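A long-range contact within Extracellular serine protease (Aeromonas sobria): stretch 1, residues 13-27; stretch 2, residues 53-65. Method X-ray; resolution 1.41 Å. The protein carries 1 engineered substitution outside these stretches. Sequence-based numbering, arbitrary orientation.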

# COMPACT_ATOMS: atom_id res chain seq x y z
N GLY A 13 31.28 21.67 -7.67
CA GLY A 13 31.50 20.51 -8.55
C GLY A 13 31.26 19.15 -7.91
O GLY A 13 31.63 18.13 -8.48
N MET A 14 30.65 19.13 -6.73
CA MET A 14 30.31 17.88 -6.05
C MET A 14 29.45 16.97 -6.92
O MET A 14 28.42 17.40 -7.45
CB MET A 14 29.60 18.19 -4.73
CG MET A 14 29.14 16.97 -3.92
SD MET A 14 30.45 15.84 -3.40
CE MET A 14 31.46 16.91 -2.38
N ASP A 15 29.88 15.72 -7.05
CA ASP A 15 29.11 14.67 -7.70
C ASP A 15 28.24 14.03 -6.62
O ASP A 15 28.75 13.42 -5.69
CB ASP A 15 30.06 13.64 -8.32
CG ASP A 15 29.36 12.47 -9.01
OD1 ASP A 15 28.12 12.32 -8.93
OD2 ASP A 15 30.09 11.67 -9.63
N ILE A 16 26.93 14.21 -6.73
CA ILE A 16 25.99 13.67 -5.74
C ILE A 16 25.40 12.32 -6.17
O ILE A 16 24.48 11.80 -5.51
CB ILE A 16 24.84 14.67 -5.43
CG1 ILE A 16 24.03 14.98 -6.69
CG2 ILE A 16 25.40 15.94 -4.76
CD1 ILE A 16 22.61 15.47 -6.43
N GLY A 17 25.94 11.77 -7.24
CA GLY A 17 25.41 10.55 -7.85
C GLY A 17 25.74 9.24 -7.17
O GLY A 17 26.47 9.20 -6.17
N ARG A 18 25.23 8.17 -7.76
CA ARG A 18 25.32 6.82 -7.21
C ARG A 18 26.68 6.16 -7.38
O ARG A 18 26.91 5.08 -6.83
CB ARG A 18 24.26 5.93 -7.87
CG ARG A 18 22.84 6.38 -7.59
CD ARG A 18 21.82 5.53 -8.35
NE ARG A 18 20.46 6.02 -8.07
CZ ARG A 18 19.78 5.74 -6.95
NH1 ARG A 18 20.30 4.95 -6.02
NH2 ARG A 18 18.56 6.25 -6.78
N SER A 19 27.57 6.80 -8.14
CA SER A 19 28.93 6.29 -8.33
C SER A 19 30.00 7.32 -7.98
O SER A 19 31.16 7.19 -8.40
CB SER A 19 29.12 5.81 -9.77
OG SER A 19 29.00 6.88 -10.69
N SER A 20 29.63 8.33 -7.19
CA SER A 20 30.52 9.43 -6.85
C SER A 20 31.76 8.98 -6.08
O SER A 20 31.69 8.07 -5.26
CB SER A 20 29.77 10.46 -6.01
OG SER A 20 30.62 11.52 -5.61
N THR A 21 32.88 9.64 -6.34
CA THR A 21 34.09 9.42 -5.55
C THR A 21 33.91 9.81 -4.07
O THR A 21 34.67 9.38 -3.20
CB THR A 21 35.29 10.20 -6.11
OG1 THR A 21 35.02 11.61 -6.06
CG2 THR A 21 35.60 9.77 -7.55
N GLU A 22 32.89 10.64 -3.80
CA GLU A 22 32.62 11.13 -2.45
C GLU A 22 31.57 10.30 -1.71
O GLU A 22 31.14 10.66 -0.62
CB GLU A 22 32.19 12.61 -2.50
CG GLU A 22 33.29 13.56 -2.97
CD GLU A 22 34.46 13.68 -2.00
OE1 GLU A 22 34.33 13.26 -0.83
OE2 GLU A 22 35.51 14.20 -2.41
N ARG A 23 31.17 9.19 -2.32
CA ARG A 23 30.09 8.36 -1.79
C ARG A 23 30.54 7.49 -0.61
O ARG A 23 31.22 6.48 -0.79
CB ARG A 23 29.51 7.54 -2.95
CG ARG A 23 28.38 6.62 -2.63
CD ARG A 23 27.70 6.27 -3.93
NE ARG A 23 26.81 5.11 -3.81
CZ ARG A 23 27.20 3.85 -3.95
NH1 ARG A 23 28.47 3.54 -4.20
NH2 ARG A 23 26.31 2.87 -3.85
N CYS A 24 30.16 7.91 0.59
CA CYS A 24 30.42 7.18 1.84
C CYS A 24 29.43 7.63 2.90
O CYS A 24 28.82 8.70 2.78
CB CYS A 24 31.86 7.39 2.34
SG CYS A 24 32.31 9.11 2.78
N LEU A 25 29.29 6.81 3.95
CA LEU A 25 28.42 7.12 5.08
C LEU A 25 29.22 7.36 6.35
O LEU A 25 30.02 6.50 6.74
CB LEU A 25 27.47 5.96 5.36
CG LEU A 25 26.54 5.46 4.26
CD1 LEU A 25 25.88 4.15 4.67
CD2 LEU A 25 25.51 6.55 3.91
N PRO A 26 28.98 8.50 7.03
CA PRO A 26 29.51 8.63 8.39
C PRO A 26 28.86 7.62 9.34
O PRO A 26 27.76 7.09 9.07
CB PRO A 26 29.11 10.06 8.79
CG PRO A 26 28.85 10.77 7.50
CD PRO A 26 28.26 9.71 6.61
N GLY A 27 29.54 7.34 10.45
CA GLY A 27 28.94 6.57 11.52
C GLY A 27 29.76 5.39 11.98
O GLY A 27 30.59 4.86 11.24
N ALA A 53 26.20 -2.61 -7.29
CA ALA A 53 26.48 -1.33 -6.65
C ALA A 53 25.66 -0.17 -7.21
O ALA A 53 25.42 -0.10 -8.43
CB ALA A 53 27.97 -1.02 -6.73
N GLY A 54 25.21 0.71 -6.32
CA GLY A 54 24.47 1.92 -6.70
C GLY A 54 22.96 1.83 -6.49
O GLY A 54 22.27 2.84 -6.48
N ASN A 55 22.47 0.61 -6.34
CA ASN A 55 21.04 0.36 -6.18
C ASN A 55 20.63 0.47 -4.71
O ASN A 55 20.59 -0.51 -3.97
CB ASN A 55 20.69 -0.99 -6.80
CG ASN A 55 20.89 -0.98 -8.30
OD1 ASN A 55 21.77 -1.67 -8.83
ND2 ASN A 55 20.08 -0.19 -8.98
N ASP A 56 20.35 1.70 -4.32
CA ASP A 56 20.11 2.09 -2.93
C ASP A 56 19.29 3.38 -2.94
O ASP A 56 18.83 3.81 -3.99
CB ASP A 56 21.45 2.25 -2.20
CG ASP A 56 22.42 3.16 -2.95
OD1 ASP A 56 21.99 4.22 -3.43
OD2 ASP A 56 23.62 2.81 -3.04
N LEU A 57 19.15 4.02 -1.78
CA LEU A 57 18.35 5.24 -1.69
C LEU A 57 19.11 6.51 -2.05
O LEU A 57 18.55 7.62 -1.97
CB LEU A 57 17.73 5.36 -0.30
CG LEU A 57 16.81 4.21 0.08
CD1 LEU A 57 16.49 4.25 1.57
CD2 LEU A 57 15.52 4.21 -0.75
N ASN A 58 20.38 6.36 -2.44
CA ASN A 58 21.29 7.47 -2.76
C ASN A 58 21.14 8.62 -1.77
O ASN A 58 20.78 9.74 -2.13
CB ASN A 58 21.18 7.96 -4.21
CG ASN A 58 22.44 8.69 -4.67
OD1 ASN A 58 23.56 8.29 -4.34
ND2 ASN A 58 22.26 9.77 -5.40
N LEU A 59 21.41 8.31 -0.50
CA LEU A 59 21.20 9.26 0.59
C LEU A 59 22.51 9.67 1.25
O LEU A 59 22.50 10.39 2.25
CB LEU A 59 20.24 8.68 1.64
CG LEU A 59 20.53 7.30 2.22
CD1 LEU A 59 21.83 7.25 3.01
CD2 LEU A 59 19.36 6.86 3.09
N TRP A 60 23.64 9.23 0.69
CA TRP A 60 24.93 9.49 1.33
C TRP A 60 25.24 10.98 1.56
O TRP A 60 25.86 11.34 2.55
CB TRP A 60 26.05 8.79 0.56
CG TRP A 60 26.25 9.29 -0.84
CD1 TRP A 60 25.74 8.75 -1.99
CD2 TRP A 60 27.04 10.42 -1.24
NE1 TRP A 60 26.15 9.48 -3.08
CE2 TRP A 60 26.96 10.51 -2.65
CE3 TRP A 60 27.81 11.37 -0.55
CZ2 TRP A 60 27.62 11.50 -3.38
CZ3 TRP A 60 28.46 12.36 -1.27
CH2 TRP A 60 28.35 12.42 -2.67
N TRP A 61 24.80 11.84 0.64
CA TRP A 61 25.07 13.26 0.75
C TRP A 61 24.21 13.89 1.83
O TRP A 61 24.66 14.77 2.54
CB TRP A 61 24.91 13.94 -0.61
CG TRP A 61 25.23 15.41 -0.64
CD1 TRP A 61 26.43 15.99 -0.99
CD2 TRP A 61 24.33 16.49 -0.37
NE1 TRP A 61 26.32 17.36 -0.94
CE2 TRP A 61 25.05 17.70 -0.56
CE3 TRP A 61 22.99 16.56 0.03
CZ2 TRP A 61 24.46 18.95 -0.36
CZ3 TRP A 61 22.40 17.81 0.22
CH2 TRP A 61 23.14 18.99 0.02
N ALA A 62 22.96 13.42 1.98
CA ALA A 62 22.17 13.82 3.14
C ALA A 62 22.91 13.48 4.44
O ALA A 62 23.08 14.33 5.31
CB ALA A 62 20.80 13.17 3.11
N HIS A 63 23.39 12.25 4.55
CA HIS A 63 24.09 11.83 5.75
C HIS A 63 25.38 12.62 5.98
O HIS A 63 25.66 13.00 7.11
CB HIS A 63 24.34 10.33 5.74
CG HIS A 63 23.13 9.53 6.13
ND1 HIS A 63 23.23 8.30 6.75
CD2 HIS A 63 21.81 9.78 6.00
CE1 HIS A 63 22.02 7.83 6.98
NE2 HIS A 63 21.14 8.71 6.54
N ARG A 64 26.14 12.89 4.91
CA ARG A 64 27.39 13.63 5.05
C ARG A 64 27.17 15.11 5.32
O ARG A 64 28.11 15.79 5.72
CB ARG A 64 28.28 13.45 3.81
CG ARG A 64 28.86 12.05 3.65
CD ARG A 64 29.95 12.01 2.60
NE ARG A 64 31.18 12.62 3.10
CZ ARG A 64 32.28 12.85 2.37
NH1 ARG A 64 32.32 12.52 1.09
NH2 ARG A 64 33.33 13.41 2.94
N THR A 65 25.97 15.63 5.08
CA THR A 65 25.69 17.04 5.38
C THR A 65 24.77 17.24 6.59
O THR A 65 24.29 18.34 6.84
CB THR A 65 25.10 17.81 4.16
OG1 THR A 65 23.85 17.22 3.79
CG2 THR A 65 26.06 17.81 2.96
O HOH W 1 24.19 5.83 -3.39

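What lies at the apolar centre of the contact? Trp60, at the start of the short helix 60-64, points its side chain toward stretch 1, which has no regular helix or strand and wraps around the indole. Over one face sits the aliphatic part of Arg23, whose CG is 3.7 Å from the centroid of the five-membered ring of Trp60, a CH-pi contact. At the ring edge, Met14 SD comes within 4.1 Å of Trp60 CH2. Ser20 CB also packs against the ring, 3.6 Å from Trp60 CZ2. The indole is held by its polar atom as well: Trp60 NE1 donates a hydrogen bond to Gly17 O at 3.1 Å, so the one ring nitrogen is satisfied without leaving the hydrocarbon packing.

How does the apolar packing extend beyond this ring? Ile16 places CG2 over the face of Trp61, 4.1 Å from the centroid of its five-membered ring, while Met14 CG approaches Trp61 CD1 at 4.1 Å. Farther along the chain, the side chain of Leu25 starts out sideways but its end comes nearer, bringing CD2 to 3.9 Å from Leu59 CD1 and 4.1 Å from Trp60 CB. Pro26 CD then rests 3.8 Å from Arg64 CG, using the methylene portion of that arginine as an apolar surface.

What fixes the loop backbone of stretch 1? Two type I turns, Gly17 to Ser20 and Ser20 to Arg23, fold it back on itself, and Ser20 OG ties them to the preceding segment by donating to Asp15 O at 2.7 Å. Stretch 2 reads this shape through carbonyls: Asn58 ND2 donates to Ile16 O at 3.0 Å, and Arg64 NH1 donates to Glu22 O at 2.8 Å. The same Arg64 NH1 forms a salt bridge with Glu22 OE1 at 2.9 Å, so one nitrogen grips both backbone and side chain of Glu22. Cys24 SG lies over one face of the Arg64 guanidinium.

Where is the charge concentrated at the polar edge? Two arginines converge on Asp56. Arg23 NH2 makes a salt bridge to Asp56 OD2 at 2.8 Å, and Arg18 NH1 makes another to Asp56 OD1 at 3.2 Å. Arg18 NH1 also donates to the carbonyls Gly54 O at 2.9 Å and Asp56 O at 2.8 Å, pinning the backbone where Arg18 and Gly54 approach closely, their CA atoms 5.0 Å apart. Water 1 completes the network: its oxygen lies 2.7 Å from each of Arg23 NE, from which it accepts, and Asp56 OD1 and Asn58 OD1, to which it donates.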